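Local coordinates for protein endonuclease V (Bacillus subtilis, PDB 3GA2) that probably takes part in repair of deaminated DNA, making a magnesium-dependent nick at the second phosphodiester bond 3' to a deoxyinosine, at residues F113-N118 with K138-I143. The protein carries 1 engineered substitution. Residues are numbered along the deposited sequence; the frame is centred on the assembly and turned at random.
Sequences FLFDGN and KPTIGI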
loop_
_atom_site.group_PDB
_atom_site.type_symbol
_atom_site.label_atom_id
_atom_site.label_comp_id
_atom_site.label_asym_id
_atom_site.label_seq_id
_atom_site.Cartn_x
_atom_site.Cartn_y
_atom_site.Cartn_z
ATOM N N PHE A 113 3.756 6.417 4.138
ATOM C CA PHE A 113 2.515 6.069 3.455
ATOM C C PHE A 113 2.170 4.601 3.645
ATOM O O PHE A 113 2.977 3.731 3.331
ATOM C CB PHE A 113 2.624 6.325 1.946
ATOM C CG PHE A 113 2.662 7.775 1.557
ATOM C CD1 PHE A 113 1.588 8.353 0.879
ATOM C CD2 PHE A 113 3.791 8.547 1.802
ATOM C CE1 PHE A 113 1.643 9.675 0.446
ATOM C CE2 PHE A 113 3.855 9.872 1.371
ATOM C CZ PHE A 113 2.775 10.438 0.688
ATOM N N LEU A 114 0.980 4.323 4.164
ATOM C CA LEU A 114 0.552 2.944 4.342
ATOM C C LEU A 114 -0.433 2.634 3.211
ATOM O O LEU A 114 -1.403 3.359 2.999
ATOM C CB LEU A 114 -0.115 2.735 5.710
ATOM C CG LEU A 114 0.768 2.824 6.966
ATOM C CD1 LEU A 114 0.891 4.272 7.415
ATOM C CD2 LEU A 114 0.142 1.994 8.085
ATOM N N PHE A 115 -0.173 1.556 2.487
ATOM C CA PHE A 115 -0.999 1.174 1.357
ATOM C C PHE A 115 -1.907 -0.013 1.590
ATOM O O PHE A 115 -1.518 -0.979 2.246
ATOM C CB PHE A 115 -0.112 0.833 0.157
ATOM C CG PHE A 115 0.590 2.008 -0.440
ATOM C CD1 PHE A 115 1.669 2.597 0.207
ATOM C CD2 PHE A 115 0.175 2.520 -1.663
ATOM C CE1 PHE A 115 2.330 3.681 -0.360
ATOM C CE2 PHE A 115 0.827 3.605 -2.243
ATOM C CZ PHE A 115 1.909 4.188 -1.589
ATOM N N ASP A 116 -3.118 0.065 1.050
ATOM C CA ASP A 116 -4.033 -1.056 1.129
ATOM C C ASP A 116 -3.538 -1.944 -0.014
ATOM O O ASP A 116 -4.074 -1.907 -1.125
ATOM C CB ASP A 116 -5.480 -0.621 0.878
ATOM C CG ASP A 116 -6.457 -1.789 0.949
ATOM O OD1 ASP A 116 -7.684 -1.559 0.946
ATOM O OD2 ASP A 116 -5.996 -2.948 1.003
ATOM N N GLY A 117 -2.491 -2.716 0.270
ATOM C CA GLY A 117 -1.891 -3.603 -0.720
ATOM C C GLY A 117 -0.514 -4.092 -0.267
ATOM O O GLY A 117 0.008 -3.613 0.733
ATOM N N ASN A 118 0.079 -5.036 -0.995
ATOM C CA ASN A 118 1.391 -5.562 -0.641
ATOM C C ASN A 118 2.571 -4.685 -1.028
ATOM O O ASN A 118 2.475 -3.813 -1.895
ATOM C CB ASN A 118 1.622 -6.940 -1.270
ATOM C CG ASN A 118 0.752 -8.016 -0.660
ATOM O OD1 ASN A 118 0.824 -8.285 0.538
ATOM N ND2 ASN A 118 -0.075 -8.647 -1.490
ATOM N N LYS A 138 9.361 8.496 -0.158
ATOM C CA LYS A 138 9.075 8.410 1.258
ATOM C C LYS A 138 8.959 6.965 1.709
ATOM O O LYS A 138 8.763 6.064 0.903
ATOM C CB LYS A 138 7.764 9.139 1.583
ATOM C CG LYS A 138 7.793 10.651 1.367
ATOM C CD LYS A 138 8.721 11.354 2.362
ATOM C CE LYS A 138 8.510 12.868 2.348
ATOM N NZ LYS A 138 9.285 13.561 3.418
ATOM N N PRO A 139 9.111 6.720 3.015
ATOM C CA PRO A 139 8.991 5.348 3.513
ATOM C C PRO A 139 7.546 4.888 3.275
ATOM O O PRO A 139 6.605 5.669 3.450
ATOM C CB PRO A 139 9.285 5.496 5.003
ATOM C CG PRO A 139 10.229 6.666 5.055
ATOM C CD PRO A 139 9.626 7.623 4.059
ATOM N N THR A 140 7.369 3.636 2.871
ATOM C CA THR A 140 6.034 3.107 2.641
ATOM C C THR A 140 5.886 1.764 3.349
ATOM O O THR A 140 6.877 1.085 3.641
ATOM C CB THR A 140 5.719 2.917 1.133
ATOM O OG1 THR A 140 6.645 1.988 0.556
ATOM C CG2 THR A 140 5.809 4.253 0.391
ATOM N N ILE A 141 4.639 1.391 3.621
ATOM C CA ILE A 141 4.320 0.141 4.299
ATOM C C ILE A 141 3.182 -0.550 3.569
ATOM O O ILE A 141 2.248 0.101 3.097
ATOM C CB ILE A 141 3.883 0.391 5.766
ATOM C CG1 ILE A 141 5.034 1.018 6.560
ATOM C CG2 ILE A 141 3.449 -0.932 6.418
ATOM C CD1 ILE A 141 4.617 1.541 7.941
ATOM N N GLY A 142 3.269 -1.870 3.472
ATOM C CA GLY A 142 2.235 -2.634 2.807
ATOM C C GLY A 142 1.309 -3.297 3.808
ATOM O O GLY A 142 1.759 -3.981 4.724
ATOM N N ILE A 143 0.009 -3.078 3.636
ATOM C CA ILE A 143 -1.014 -3.658 4.508
ATOM C C ILE A 143 -2.002 -4.400 3.586
ATOM O O ILE A 143 -2.899 -3.781 3.008
ATOM C CB ILE A 143 -1.796 -2.562 5.274
ATOM C CG1 ILE A 143 -0.850 -1.726 6.143
ATOM C CG2 ILE A 143 -2.877 -3.209 6.134
ATOM C CD1 ILE A 143 -0.211 -2.496 7.302
#
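Parallel pairing of Phe113–Phe115 with Thr140–Gly142 forms the strand pair of a right-handed beta-alpha-beta crossover through helix 128-136, in the RNase H-like core of endonuclease V. The short strand axes run 26° apart and approach to 4.7 Å. Four alternating backbone bonds set the parallel register: Phe113 N to Pro139 O, Ile141 N to Phe113 O, Phe115 N to Ile141 O and Ile143 N to Phe115 O. The third, at 2.9 Å from Phe115 N to Ile141 O, is nearly straight (173° at the hydrogen).

Phe113, Phe115 and Thr140 point to the face covered by the crossover helix, where both phenylalanine side chains touch Leu136. The CE1 corner of Phe115 meets Thr140 CG2 at 3.6 Å. CG2 stands anti to the carbonyl carbon, which puts OG1 between the backbone N and the carbonyl carbon (chi1 61°), where it bonds to Ala129 O of the helix. Further back, Phe113 CE2 approaches Lys138 CB at 4.0 Å; the lysine chain bends at chi2 and its NZ forms a salt bridge with Glu109.

On the other face, Leu114 and Ile141 lie side by side, CG to CB 4.1 Å, while Leu114 CD2 reaches Ile143 CG1 at 4.3 Å. Helix 198-207 packs against both isoleucines.

Asp116, a predicted magnesium ligand, is the centre of an inverse gamma turn, after which Gly117 N makes a weak bond to Ile143 O (3.0 Å). Its carboxylate is salt-bridged to Lys145. The modelled approach to Asp46, a second predicted ligand, is implausibly short and doubtful in detail, supporting only that the two are neighbours. Because Phe115 is bonded through both N and O to the adjacent strand, the chain is fixed immediately before Asp116.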